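Local coordinates for lipase (Photobacterium sp. M37, PDB 2ORY), which probably hydrolyses the ester bonds of triacylglycerols, as a cold-adapted lipase of the class 3 family with an alpha/beta hydrolase fold, at residues N103-Y115 against L123-Q137. Numbering follows the deposited sequence.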
loop_
_atom_site.group_PDB
_atom_site.type_symbol
_atom_site.label_atom_id
_atom_site.label_comp_id
_atom_site.label_asym_id
_atom_site.label_seq_id
_atom_site.Cartn_x
_atom_site.Cartn_y
_atom_site.Cartn_z
ATOM N N ASN A 103 8.187 9.780 11.731
ATOM C CA ASN A 103 8.285 11.235 11.649
ATOM C C ASN A 103 7.180 11.919 10.834
ATOM O O ASN A 103 7.345 13.053 10.386
ATOM C CB ASN A 103 9.654 11.633 11.092
ATOM C CG ASN A 103 10.758 11.443 12.094
ATOM O OD1 ASN A 103 11.113 12.365 12.833
ATOM N ND2 ASN A 103 11.302 10.236 12.140
ATOM N N ASP A 104 6.051 11.245 10.657
ATOM C CA ASP A 104 4.934 11.819 9.900
ATOM C C ASP A 104 4.139 12.881 10.694
ATOM O O ASP A 104 3.312 12.550 11.541
ATOM C CB ASP A 104 4.002 10.692 9.468
ATOM C CG ASP A 104 2.956 11.145 8.480
ATOM O OD1 ASP A 104 2.227 10.269 7.965
ATOM O OD2 ASP A 104 2.858 12.363 8.215
ATOM N N PHE A 105 4.382 14.154 10.407
ATOM C CA PHE A 105 3.691 15.238 11.103
ATOM C C PHE A 105 2.214 15.259 10.761
ATOM O O PHE A 105 1.381 15.600 11.590
ATOM C CB PHE A 105 4.233 16.601 10.673
ATOM C CG PHE A 105 5.399 17.088 11.462
ATOM C CD1 PHE A 105 6.659 16.537 11.287
ATOM C CD2 PHE A 105 5.243 18.151 12.344
ATOM C CE1 PHE A 105 7.749 17.042 11.973
ATOM C CE2 PHE A 105 6.326 18.663 13.037
ATOM C CZ PHE A 105 7.584 18.108 12.852
ATOM N N MET A 106 1.923 14.908 9.516
ATOM C CA MET A 106 0.576 14.943 8.958
ATOM C C MET A 106 -0.514 14.029 9.495
ATOM O O MET A 106 -1.592 13.957 8.906
ATOM C CB MET A 106 0.659 14.771 7.442
ATOM C CG MET A 106 0.189 15.982 6.657
ATOM S SD MET A 106 1.465 16.728 5.614
ATOM C CE MET A 106 1.691 15.520 4.450
ATOM N N VAL A 107 -0.264 13.321 10.586
ATOM C CA VAL A 107 -1.315 12.475 11.123
ATOM C C VAL A 107 -1.946 13.152 12.323
ATOM O O VAL A 107 -2.954 12.678 12.842
ATOM C CB VAL A 107 -0.809 11.057 11.528
ATOM C CG1 VAL A 107 -0.461 10.253 10.270
ATOM C CG2 VAL A 107 0.401 11.158 12.474
ATOM N N SER A 108 -1.372 14.271 12.762
ATOM C CA SER A 108 -1.936 14.980 13.910
ATOM C C SER A 108 -3.143 15.827 13.516
ATOM O O SER A 108 -3.952 16.190 14.365
ATOM C CB SER A 108 -0.872 15.845 14.598
ATOM O OG SER A 108 -0.144 16.616 13.659
ATOM N N ALA A 109 -3.265 16.127 12.227
ATOM C CA ALA A 109 -4.389 16.902 11.711
ATOM C C ALA A 109 -5.202 15.956 10.827
ATOM O O ALA A 109 -4.634 15.074 10.186
ATOM C CB ALA A 109 -3.881 18.108 10.887
ATOM N N MET A 110 -6.521 16.126 10.787
ATOM C CA MET A 110 -7.361 15.238 9.976
ATOM C C MET A 110 -8.397 15.967 9.135
ATOM O O MET A 110 -8.772 17.106 9.435
ATOM C CB MET A 110 -8.082 14.221 10.879
ATOM C CG MET A 110 -7.147 13.398 11.750
ATOM S SD MET A 110 -7.983 12.187 12.795
ATOM C CE MET A 110 -8.068 10.740 11.649
ATOM N N LYS A 111 -8.853 15.292 8.081
ATOM C CA LYS A 111 -9.877 15.817 7.177
ATOM C C LYS A 111 -11.070 14.860 7.113
ATOM O O LYS A 111 -10.915 13.635 7.126
ATOM C CB LYS A 111 -9.309 16.038 5.769
ATOM C CG LYS A 111 -8.658 17.412 5.593
ATOM C CD LYS A 111 -8.157 17.639 4.171
ATOM C CE LYS A 111 -7.847 19.114 3.908
ATOM N NZ LYS A 111 -6.862 19.698 4.873
ATOM N N LYS A 112 -12.271 15.412 7.052
ATOM C CA LYS A 112 -13.427 14.545 7.003
ATOM C C LYS A 112 -13.454 13.912 5.622
ATOM O O LYS A 112 -13.100 14.554 4.630
ATOM C CB LYS A 112 -14.725 15.323 7.277
ATOM C CG LYS A 112 -15.119 16.304 6.202
ATOM C CD LYS A 112 -16.615 16.232 5.894
ATOM C CE LYS A 112 -17.478 16.627 7.084
ATOM N NZ LYS A 112 -18.921 16.298 6.836
ATOM N N TRP A 113 -13.815 12.634 5.584
ATOM C CA TRP A 113 -13.919 11.890 4.339
ATOM C C TRP A 113 -14.882 12.688 3.466
ATOM O O TRP A 113 -16.034 12.931 3.837
ATOM C CB TRP A 113 -14.470 10.494 4.621
ATOM C CG TRP A 113 -14.619 9.640 3.411
ATOM C CD1 TRP A 113 -15.781 9.106 2.925
ATOM C CD2 TRP A 113 -13.563 9.150 2.567
ATOM N NE1 TRP A 113 -15.511 8.307 1.836
ATOM C CE2 TRP A 113 -14.164 8.316 1.593
ATOM C CE3 TRP A 113 -12.173 9.336 2.541
ATOM C CZ2 TRP A 113 -13.419 7.663 0.601
ATOM C CZ3 TRP A 113 -11.426 8.685 1.549
ATOM C CH2 TRP A 113 -12.055 7.859 0.593
ATOM N N PRO A 114 -14.416 13.116 2.290
ATOM C CA PRO A 114 -15.288 13.898 1.419
ATOM C C PRO A 114 -16.271 13.186 0.501
ATOM O O PRO A 114 -17.119 13.841 -0.095
ATOM C CB PRO A 114 -14.298 14.775 0.641
ATOM C CG PRO A 114 -13.075 13.938 0.552
ATOM C CD PRO A 114 -13.003 13.196 1.871
ATOM N N TYR A 115 -16.213 11.863 0.412
ATOM C CA TYR A 115 -17.093 11.175 -0.525
ATOM C C TYR A 115 -18.301 10.425 0.012
ATOM O O TYR A 115 -18.982 9.758 -0.747
ATOM C CB TYR A 115 -16.252 10.239 -1.401
ATOM C CG TYR A 115 -15.031 10.928 -1.951
ATOM C CD1 TYR A 115 -13.762 10.693 -1.408
ATOM C CD2 TYR A 115 -15.149 11.859 -2.976
ATOM C CE1 TYR A 115 -12.648 11.373 -1.878
ATOM C CE2 TYR A 115 -14.047 12.541 -3.445
ATOM C CZ TYR A 115 -12.802 12.296 -2.895
ATOM O OH TYR A 115 -11.724 12.997 -3.364
ATOM N N LEU A 123 -16.596 10.591 9.951
ATOM C CA LEU A 123 -15.540 9.899 9.218
ATOM C C LEU A 123 -14.426 10.865 8.903
ATOM O O LEU A 123 -14.655 11.905 8.299
ATOM C CB LEU A 123 -16.066 9.336 7.897
ATOM C CG LEU A 123 -17.113 8.231 7.935
ATOM C CD1 LEU A 123 -18.332 8.697 8.714
ATOM C CD2 LEU A 123 -17.480 7.851 6.506
ATOM N N LYS A 124 -13.218 10.509 9.315
ATOM C CA LYS A 124 -12.062 11.345 9.068
ATOM C C LYS A 124 -10.820 10.533 8.736
ATOM O O LYS A 124 -10.615 9.421 9.239
ATOM C CB LYS A 124 -11.769 12.228 10.280
ATOM C CG LYS A 124 -12.781 13.333 10.503
ATOM C CD LYS A 124 -12.387 14.223 11.682
ATOM C CE LYS A 124 -13.425 15.320 11.924
ATOM N NZ LYS A 124 -13.115 16.151 13.118
ATOM N N ILE A 125 -10.002 11.102 7.863
ATOM C CA ILE A 125 -8.752 10.487 7.468
ATOM C C ILE A 125 -7.631 11.466 7.819
ATOM O O ILE A 125 -7.862 12.668 7.953
ATOM C CB ILE A 125 -8.732 10.195 5.955
ATOM C CG1 ILE A 125 -9.036 11.470 5.172
ATOM C CG2 ILE A 125 -9.740 9.109 5.632
ATOM C CD1 ILE A 125 -8.927 11.291 3.675
ATOM N N SER A 126 -6.419 10.958 7.985
ATOM C CA SER A 126 -5.296 11.830 8.305
ATOM C C SER A 126 -5.040 12.699 7.076
ATOM O O SER A 126 -5.355 12.296 5.958
ATOM C CB SER A 126 -4.045 11.002 8.569
ATOM O OG SER A 126 -3.630 10.372 7.362
ATOM N N GLU A 127 -4.467 13.880 7.280
ATOM C CA GLU A 127 -4.145 14.743 6.161
ATOM C C GLU A 127 -3.090 14.017 5.356
ATOM O O GLU A 127 -3.003 14.149 4.137
ATOM C CB GLU A 127 -3.593 16.088 6.640
ATOM C CG GLU A 127 -4.591 16.952 7.389
ATOM C CD GLU A 127 -4.108 18.389 7.515
ATOM O OE1 GLU A 127 -2.883 18.585 7.675
ATOM O OE2 GLU A 127 -4.950 19.315 7.460
ATOM N N SER A 128 -2.280 13.243 6.066
ATOM C CA SER A 128 -1.230 12.446 5.454
ATOM C C SER A 128 -1.796 11.602 4.305
ATOM O O SER A 128 -1.330 11.688 3.163
ATOM C CB SER A 128 -0.611 11.537 6.521
ATOM O OG SER A 128 0.544 10.906 6.036
ATOM N N THR A 129 -2.802 10.781 4.592
ATOM C CA THR A 129 -3.380 9.957 3.528
ATOM C C THR A 129 -4.201 10.839 2.579
ATOM O O THR A 129 -4.233 10.602 1.367
ATOM C CB THR A 129 -4.276 8.803 4.091
ATOM O OG1 THR A 129 -5.511 9.336 4.565
ATOM C CG2 THR A 129 -3.570 8.074 5.236
ATOM N N SER A 130 -4.840 11.876 3.125
ATOM C CA SER A 130 -5.625 12.788 2.289
ATOM C C SER A 130 -4.749 13.373 1.166
ATOM O O SER A 130 -5.144 13.377 -0.008
ATOM C CB SER A 130 -6.228 13.911 3.148
ATOM O OG SER A 130 -6.996 14.808 2.360
ATOM N N TYR A 131 -3.555 13.852 1.510
ATOM C CA TYR A 131 -2.672 14.394 0.479
ATOM C C TYR A 131 -2.167 13.279 -0.428
ATOM O O TYR A 131 -1.961 13.494 -1.621
ATOM C CB TYR A 131 -1.474 15.166 1.082
ATOM C CG TYR A 131 -1.853 16.540 1.606
ATOM C CD1 TYR A 131 -2.153 16.732 2.954
ATOM C CD2 TYR A 131 -2.034 17.615 0.736
ATOM C CE1 TYR A 131 -2.637 17.956 3.427
ATOM C CE2 TYR A 131 -2.523 18.846 1.195
ATOM C CZ TYR A 131 -2.828 19.003 2.546
ATOM O OH TYR A 131 -3.354 20.185 3.017
ATOM N N GLY A 132 -1.966 12.089 0.132
ATOM C CA GLY A 132 -1.499 10.976 -0.672
ATOM C C GLY A 132 -2.524 10.597 -1.741
ATOM O O GLY A 132 -2.168 10.364 -2.913
ATOM N N LEU A 133 -3.792 10.522 -1.338
ATOM C CA LEU A 133 -4.883 10.192 -2.262
ATOM C C LEU A 133 -5.042 11.270 -3.342
ATOM O O LEU A 133 -5.222 10.936 -4.510
ATOM C CB LEU A 133 -6.218 10.050 -1.510
ATOM C CG LEU A 133 -7.475 9.881 -2.387
ATOM C CD1 LEU A 133 -7.356 8.621 -3.241
ATOM C CD2 LEU A 133 -8.716 9.811 -1.501
ATOM N N LYS A 134 -4.979 12.553 -2.947
ATOM C CA LYS A 134 -5.121 13.671 -3.901
ATOM C C LYS A 134 -4.015 13.636 -4.947
ATOM O O LYS A 134 -4.263 13.937 -6.112
ATOM C CB LYS A 134 -5.127 15.042 -3.194
ATOM C CG LYS A 134 -6.298 15.239 -2.203
ATOM C CD LYS A 134 -7.684 14.979 -2.838
ATOM C CE LYS A 134 -8.539 13.928 -2.084
ATOM N NZ LYS A 134 -8.881 14.286 -0.662
ATOM N N THR A 135 -2.797 13.277 -4.541
ATOM C CA THR A 135 -1.713 13.189 -5.509
ATOM C C THR A 135 -2.001 12.047 -6.494
ATOM O O THR A 135 -1.701 12.167 -7.677
ATOM C CB THR A 135 -0.357 12.946 -4.826
ATOM O OG1 THR A 135 -0.337 11.633 -4.247
ATOM C CG2 THR A 135 -0.141 13.960 -3.735
ATOM N N LEU A 136 -2.579 10.938 -6.015
ATOM C CA LEU A 136 -2.920 9.825 -6.922
ATOM C C LEU A 136 -4.087 10.182 -7.862
ATOM O O LEU A 136 -4.153 9.688 -8.979
ATOM C CB LEU A 136 -3.295 8.554 -6.135
ATOM C CG LEU A 136 -2.208 7.910 -5.248
ATOM C CD1 LEU A 136 -2.749 6.666 -4.585
ATOM C CD2 LEU A 136 -0.985 7.571 -6.079
ATOM N N GLN A 137 -5.008 11.028 -7.396
ATOM C CA GLN A 137 -6.173 11.424 -8.183
ATOM C C GLN A 137 -5.795 12.411 -9.268
ATOM O O GLN A 137 -6.518 12.571 -10.253
ATOM C CB GLN A 137 -7.255 12.069 -7.291
ATOM C CG GLN A 137 -7.787 11.191 -6.163
ATOM C CD GLN A 137 -8.788 11.920 -5.275
ATOM O OE1 GLN A 137 -8.592 13.085 -4.930
ATOM N NE2 GLN A 137 -9.863 11.228 -4.887
#
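The carbonyls of M106 and A109 and the carboxylate of D104 grip the first turn of helix 127-138. M106 O accepts from S128 N at 3.0 Å, with the donor above the carbonyl plane. A109 O takes E127 N at 3.1 Å. S128 OG donates to the syn lone pair of D104 OD1 at 2.6 Å; chi1 of -171° swings OG away from its own backbone N toward D104. S126 is the N-cap, its OG accepting from T129 N.

Further along, 110-112 and 124-126 form a short antiparallel hairpin. K111 N donates to I125 O and I125 N to K111 O, each at 2.8 Å. K111 NZ reaches E127 OE2 at 3.2 Å, a salt bridge with a weak hydrogen bond. The E127 carboxylate also lies against A109 CB.

I125 CD1 meets the W113 indole at its edge, in plane. Y115 CD1 lies over one face of that ring, and W113 NE1 is hydrogen-bonded to D189 OD2 of helix 175-189. Q137 NE2 donates to Y115 OH at 3.0 Å, with the hydroxyl oxygen in the amide plane.

Two carbonyls thus accept from backbone N-H groups of the first turn, while D104 takes the S128 hydroxyl. Its negative charge there probably suits the helix dipole.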